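Local coordinates for phospholethanolamine N-methyltransferase 2 (Haemonchus contortus, PDB 4KRI), which probably transfers methyl groups from S-adenosylmethionine to phosphomonomethylethanolamine in the nematode pathway to phosphocholine, at residues Gly132-Gln137 against Leu161-Phe166; Gln24-Leu29 against Leu64-Val69. All blocks are in the same frame, centred on the assembly; numbering follows the deposited sequence.

Contact 1 of 2, residues Gly132-Gln137 against Leu161-Phe166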
loop_
_atom_site.group_PDB
_atom_site.type_symbol
_atom_site.label_atom_id
_atom_site.label_comp_id
_atom_site.label_asym_id
_atom_site.label_seq_id
_atom_site.Cartn_x
_atom_site.Cartn_y
_atom_site.Cartn_z
ATOM N N GLY A 132 -16.807 -22.111 -14.890
ATOM C CA GLY A 132 -15.544 -21.537 -14.467
ATOM C C GLY A 132 -15.569 -21.273 -12.974
ATOM O O GLY A 132 -16.436 -21.787 -12.262
ATOM N N ASN A 133 -14.623 -20.473 -12.495
ATOM C CA ASN A 133 -14.576 -20.118 -11.081
ATOM C C ASN A 133 -14.937 -18.657 -10.836
ATOM O O ASN A 133 -14.884 -17.830 -11.747
ATOM C CB ASN A 133 -13.182 -20.388 -10.503
ATOM C CG ASN A 133 -12.900 -21.867 -10.310
ATOM O OD1 ASN A 133 -13.816 -22.669 -10.135
ATOM N ND2 ASN A 133 -11.626 -22.231 -10.331
ATOM N N VAL A 134 -15.314 -18.352 -9.598
ATOM C CA VAL A 134 -15.437 -16.968 -9.166
ATOM C C VAL A 134 -14.592 -16.786 -7.918
ATOM O O VAL A 134 -14.290 -17.755 -7.215
ATOM C CB VAL A 134 -16.896 -16.557 -8.849
ATOM C CG1 VAL A 134 -17.731 -16.546 -10.121
ATOM C CG2 VAL A 134 -17.515 -17.471 -7.783
ATOM N N GLY A 135 -14.214 -15.544 -7.646
ATOM C CA GLY A 135 -13.411 -15.247 -6.477
ATOM C C GLY A 135 -13.386 -13.752 -6.272
ATOM O O GLY A 135 -14.006 -13.007 -7.033
ATOM N N PHE A 136 -12.676 -13.299 -5.247
ATOM C CA PHE A 136 -12.583 -11.865 -5.011
ATOM C C PHE A 136 -11.311 -11.263 -5.574
ATOM O O PHE A 136 -10.213 -11.768 -5.327
ATOM C CB PHE A 136 -12.670 -11.559 -3.513
ATOM C CG PHE A 136 -14.051 -11.685 -2.956
ATOM C CD1 PHE A 136 -15.068 -10.833 -3.382
ATOM C CD2 PHE A 136 -14.343 -12.648 -1.994
ATOM C CE1 PHE A 136 -16.360 -10.953 -2.867
ATOM C CE2 PHE A 136 -15.620 -12.774 -1.475
ATOM C CZ PHE A 136 -16.640 -11.927 -1.916
ATOM N N GLN A 137 -11.466 -10.181 -6.334
ATOM C CA GLN A 137 -10.335 -9.369 -6.767
ATOM C C GLN A 137 -10.061 -8.315 -5.700
ATOM O O GLN A 137 -10.984 -7.685 -5.180
ATOM C CB GLN A 137 -10.641 -8.691 -8.108
ATOM C CG GLN A 137 -9.591 -7.679 -8.556
ATOM C CD GLN A 137 -9.938 -7.041 -9.886
ATOM O OE1 GLN A 137 -10.200 -7.736 -10.869
ATOM N NE2 GLN A 137 -9.947 -5.713 -9.924
ATOM N N LEU A 161 -13.280 -5.534 -1.690
ATOM C CA LEU A 161 -13.014 -6.621 -2.648
ATOM C C LEU A 161 -14.143 -6.672 -3.666
ATOM O O LEU A 161 -15.254 -6.239 -3.374
ATOM C CB LEU A 161 -12.958 -7.959 -1.898
ATOM C CG LEU A 161 -12.015 -8.057 -0.695
ATOM C CD1 LEU A 161 -12.300 -9.329 0.108
ATOM C CD2 LEU A 161 -10.570 -8.034 -1.147
ATOM N N MET A 162 -13.871 -7.200 -4.858
ATOM C CA MET A 162 -14.900 -7.278 -5.892
ATOM C C MET A 162 -15.003 -8.699 -6.428
ATOM O O MET A 162 -13.982 -9.341 -6.687
ATOM C CB MET A 162 -14.549 -6.307 -7.033
ATOM C CG MET A 162 -15.592 -6.215 -8.136
ATOM S SD MET A 162 -15.386 -4.747 -9.187
ATOM C CE MET A 162 -13.892 -4.044 -8.461
ATOM N N LYS A 163 -16.225 -9.195 -6.606
ATOM C CA LYS A 163 -16.416 -10.536 -7.160
ATOM C C LYS A 163 -16.098 -10.542 -8.650
ATOM O O LYS A 163 -16.617 -9.712 -9.394
ATOM C CB LYS A 163 -17.860 -10.978 -6.981
ATOM C CG LYS A 163 -18.115 -12.403 -7.476
ATOM C CD LYS A 163 -19.593 -12.780 -7.375
ATOM C CE LYS A 163 -19.829 -14.174 -7.943
ATOM N NZ LYS A 163 -21.229 -14.649 -7.748
ATOM N N LYS A 164 -15.260 -11.483 -9.084
ATOM C CA LYS A 164 -14.844 -11.570 -10.492
ATOM C C LYS A 164 -14.830 -13.022 -10.958
ATOM O O LYS A 164 -14.733 -13.948 -10.141
ATOM C CB LYS A 164 -13.443 -10.973 -10.678
ATOM C CG LYS A 164 -13.353 -9.490 -10.420
ATOM C CD LYS A 164 -14.134 -8.700 -11.462
ATOM C CE LYS A 164 -13.908 -7.199 -11.279
ATOM N NZ LYS A 164 -14.696 -6.385 -12.248
ATOM N N PRO A 165 -14.956 -13.230 -12.276
ATOM C CA PRO A 165 -14.821 -14.577 -12.846
ATOM C C PRO A 165 -13.347 -14.932 -13.053
ATOM O O PRO A 165 -12.546 -14.046 -13.376
ATOM C CB PRO A 165 -15.528 -14.445 -14.198
ATOM C CG PRO A 165 -15.275 -13.014 -14.597
ATOM C CD PRO A 165 -15.360 -12.235 -13.288
ATOM N N PHE A 166 -12.986 -16.203 -12.862
ATOM C CA PHE A 166 -11.597 -16.640 -13.056
ATOM C C PHE A 166 -11.493 -17.945 -13.847
ATOM O O PHE A 166 -12.360 -18.814 -13.725
ATOM C CB PHE A 166 -10.888 -16.835 -11.705
ATOM C CG PHE A 166 -10.621 -15.562 -10.958
ATOM C CD1 PHE A 166 -9.468 -14.820 -11.202
ATOM C CD2 PHE A 166 -11.509 -15.115 -9.993
ATOM C CE1 PHE A 166 -9.217 -13.644 -10.505
ATOM C CE2 PHE A 166 -11.268 -13.944 -9.295
ATOM C CZ PHE A 166 -10.123 -13.206 -9.546
#

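Contact 2 of 2, residues Gln24-Leu29 against Leu64-Val69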
loop_
_atom_site.group_PDB
_atom_site.type_symbol
_atom_site.label_atom_id
_atom_site.label_comp_id
_atom_site.label_asym_id
_atom_site.label_seq_id
_atom_site.Cartn_x
_atom_site.Cartn_y
_atom_site.Cartn_z
ATOM N N GLN A 24 -28.257 -0.951 -6.362
ATOM C CA GLN A 24 -29.682 -1.291 -6.410
ATOM C C GLN A 24 -30.076 -2.243 -5.302
ATOM O O GLN A 24 -31.149 -2.097 -4.713
ATOM C CB GLN A 24 -30.063 -1.896 -7.763
ATOM C CG GLN A 24 -29.972 -0.911 -8.934
ATOM C CD GLN A 24 -30.275 -1.574 -10.266
ATOM O OE1 GLN A 24 -29.926 -2.732 -10.488
ATOM N NE2 GLN A 24 -30.943 -0.848 -11.151
ATOM N N GLN A 25 -29.222 -3.224 -5.033
ATOM C CA GLN A 25 -29.484 -4.184 -3.953
ATOM C C GLN A 25 -28.289 -4.272 -3.019
ATOM O O GLN A 25 -27.176 -4.575 -3.457
ATOM C CB GLN A 25 -29.778 -5.579 -4.516
ATOM C CG GLN A 25 -31.034 -5.685 -5.373
ATOM C CD GLN A 25 -32.326 -5.630 -4.572
ATOM O OE1 GLN A 25 -32.396 -6.094 -3.428
ATOM N NE2 GLN A 25 -33.365 -5.066 -5.181
ATOM N N VAL A 26 -28.516 -4.019 -1.733
ATOM C CA VAL A 26 -27.432 -4.069 -0.750
ATOM C C VAL A 26 -27.784 -5.084 0.328
ATOM O O VAL A 26 -28.937 -5.163 0.751
ATOM C CB VAL A 26 -27.206 -2.687 -0.109
ATOM C CG1 VAL A 26 -26.252 -2.777 1.077
ATOM C CG2 VAL A 26 -26.648 -1.744 -1.130
ATOM N N GLY A 27 -26.813 -5.903 0.720
ATOM C CA GLY A 27 -26.982 -6.802 1.848
ATOM C C GLY A 27 -26.082 -6.314 2.965
ATOM O O GLY A 27 -24.995 -5.794 2.699
ATOM N N ILE A 28 -26.550 -6.456 4.203
ATOM C CA ILE A 28 -25.782 -6.066 5.377
ATOM C C ILE A 28 -25.751 -7.226 6.366
ATOM O O ILE A 28 -26.790 -7.745 6.749
ATOM C CB ILE A 28 -26.422 -4.843 6.063
ATOM C CG1 ILE A 28 -26.432 -3.650 5.097
ATOM C CG2 ILE A 28 -25.658 -4.485 7.339
ATOM C CD1 ILE A 28 -27.203 -2.446 5.596
ATOM N N LEU A 29 -24.552 -7.651 6.743
ATOM C CA LEU A 29 -24.393 -8.660 7.780
ATOM C C LEU A 29 -23.723 -7.964 8.952
ATOM O O LEU A 29 -22.554 -7.583 8.863
ATOM C CB LEU A 29 -23.530 -9.821 7.276
ATOM C CG LEU A 29 -23.002 -10.825 8.310
ATOM C CD1 LEU A 29 -24.128 -11.450 9.109
ATOM C CD2 LEU A 29 -22.182 -11.910 7.606
ATOM N N LEU A 64 -26.838 -9.405 -5.170
ATOM C CA LEU A 64 -26.465 -8.165 -4.483
ATOM C C LEU A 64 -25.459 -7.364 -5.290
ATOM O O LEU A 64 -24.533 -7.924 -5.885
ATOM C CB LEU A 64 -25.842 -8.453 -3.120
ATOM C CG LEU A 64 -26.701 -9.176 -2.081
ATOM C CD1 LEU A 64 -25.881 -9.294 -0.809
ATOM C CD2 LEU A 64 -27.983 -8.410 -1.796
ATOM N N ASP A 65 -25.628 -6.048 -5.287
ATOM C CA ASP A 65 -24.597 -5.175 -5.842
ATOM C C ASP A 65 -23.508 -4.873 -4.821
ATOM O O ASP A 65 -22.379 -4.565 -5.183
ATOM C CB ASP A 65 -25.239 -3.886 -6.347
ATOM C CG ASP A 65 -26.286 -4.155 -7.406
ATOM O OD1 ASP A 65 -25.894 -4.501 -8.552
ATOM O OD2 ASP A 65 -27.497 -4.050 -7.096
ATOM N N ALA A 66 -23.841 -4.953 -3.539
ATOM C CA ALA A 66 -22.861 -4.735 -2.489
ATOM C C ALA A 66 -23.286 -5.515 -1.274
ATOM O O ALA A 66 -24.475 -5.619 -0.971
ATOM C CB ALA A 66 -22.742 -3.249 -2.135
ATOM N N LEU A 67 -22.294 -6.065 -0.592
ATOM C CA LEU A 67 -22.499 -6.747 0.663
ATOM C C LEU A 67 -21.568 -6.088 1.663
ATOM O O LEU A 67 -20.348 -6.058 1.460
ATOM C CB LEU A 67 -22.108 -8.215 0.504
ATOM C CG LEU A 67 -22.150 -9.050 1.783
ATOM C CD1 LEU A 67 -23.553 -9.077 2.391
ATOM C CD2 LEU A 67 -21.670 -10.450 1.474
ATOM N N ILE A 68 -22.140 -5.545 2.733
ATOM C CA ILE A 68 -21.355 -4.892 3.773
ATOM C C ILE A 68 -21.369 -5.781 4.999
ATOM O O ILE A 68 -22.432 -6.103 5.517
ATOM C CB ILE A 68 -21.967 -3.528 4.129
ATOM C CG1 ILE A 68 -22.072 -2.669 2.860
ATOM C CG2 ILE A 68 -21.127 -2.821 5.176
ATOM C CD1 ILE A 68 -22.902 -1.426 3.040
ATOM N N VAL A 69 -20.188 -6.193 5.455
ATOM C CA VAL A 69 -20.092 -7.119 6.571
ATOM C C VAL A 69 -19.341 -6.408 7.677
ATOM O O VAL A 69 -18.171 -6.058 7.519
ATOM C CB VAL A 69 -19.350 -8.409 6.173
ATOM C CG1 VAL A 69 -19.255 -9.380 7.354
ATOM C CG2 VAL A 69 -20.066 -9.082 5.019
HETATM O O HOH W 1 -27.069 -3.280 -10.490
#

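Contact 1 of 2, residues Gly132-Gln137 against Leu161-Phe166
Asn133, Gly135 and Gln137 each exchange a pair of backbone hydrogen bonds with Phe166, Lys164 and Met162 in turn, which makes this a regular antiparallel strand pair. The six bonds are fairly straight: Gln137 N to Met162 O is 2.7 Å, and Phe166 N is also 2.7 Å from Asn133 O. Between the bonded pairs lie the non-hydrogen-bonded ones, Val134 with Pro165 and Phe136 with Lys163, where CA-H...O contacts fill in; Phe136 CA is 3.3 Å from Met162 O.

Aromatic and aliphatic packing differs on the two faces. On the face of Asn133, Gln137 and Lys164, Phe166 lays its ring beside Gly135, with Gly135 N in the ring plane at the edge, 3.6 Å from CD2. The glycine backbone lies directly against this edge of the ring, Phe166 CE2 coming to 3.7 Å from Gly135 O. Further along, Lys164 CG, anti to the carbonyl carbon (chi1 -66°), lies 3.6 Å from Gln137 OE1, a methylene-to-oxygen contact.

On the other face, the Phe136 ring brings CD1 to 3.9 Å from Leu161 CB, the two side chains crossing at about a right angle. Lys163 runs out extended, and its CE passes 3.8 Å from Val134 CG1.

The ammonium groups are held by neighbours: Lys163 NZ by Glu129 and the carbonyls of Leu91 and Leu94, Lys164 NZ by Asp97. Helix 80-93 packs against Phe136, and strand 127-129 borders Val134. Strand 98-105 pairs with strand 156-166 on its other edge, Leu161 bonding to Leu100 and Lys163 to Gly98.

Contact 2 of 2, residues Gln24-Leu29 against Leu64-Val69
Gln24 and Gln25 meet Asp65 at the start of a parallel strand pair, part of the parallel, helix-flanked portion of the N-terminal domain. Gln24 is tied in through a water that donates both to its OE1 and to Asp65 OD1, the latter at 2.6 Å. At Gln25 the side chain of Asp65 takes over from a backbone acceptor: Gln25 N gives its hydrogen to Asp65 OD2, 2.8 Å away, on the lone pair anti to OD1. In return Gln25 O accepts from Asp65 N and, weakly, from Ala66 N, so one carbonyl bridges the corner where the chain turns at Asp65. The carboxylate thus has a backbone N-H on one oxygen and water on the other, with a long, weak ion pair from OD1 to Arg95.

Val26 follows, its CG1 anti to the backbone N (chi1 170°) and 4.1 Å from Ile68 CD1, on the face where Phe43 also packs. Gly27 is gripped by two regular bonds, its N to Ala66 O and its O from Ile68 N, the latter at an N-H...O angle of 170°. Lacking a side chain, it lets Leu64 and Leu67 close over it: Leu64 CD2 comes to 3.7 Å from Gly27 N, Leu67 CD1 to 3.6 Å from Gly27 O.

Ile28 turns to the face of Val26 and meets helix 33-40, while its CA points a C-H at Ile68 O. Leu29 N closes the bonding with Ile68 O at 2.9 Å. The Leu29 side chain lies beside that of Val69, both pointing the same way, with Leu29 CD2 3.9 Å from Val69 CG1.

In the fold
Both contacts belong to the N-terminal half of the chain, the segment pairs following in series: 24-29 with 64-69 closes before 132-137 meets 161-166. Their centres are about 16 Å apart, and their nearest atoms about 6 Å, without touching. What joins them is strand 98-105, which pairs in parallel with strand 64-70 and antiparallel with strand 156-166, so the direction changes from parallel at contact 2 to antiparallel at contact 1. Helix 80-93 packs on both, against Phe136 in contact 1 and against Leu64, Leu67 and Val69 in contact 2. Gln137's side chain is about 14 Å from the bound S-adenosylhomocysteine, so contact 1 is structural packing outside that pocket.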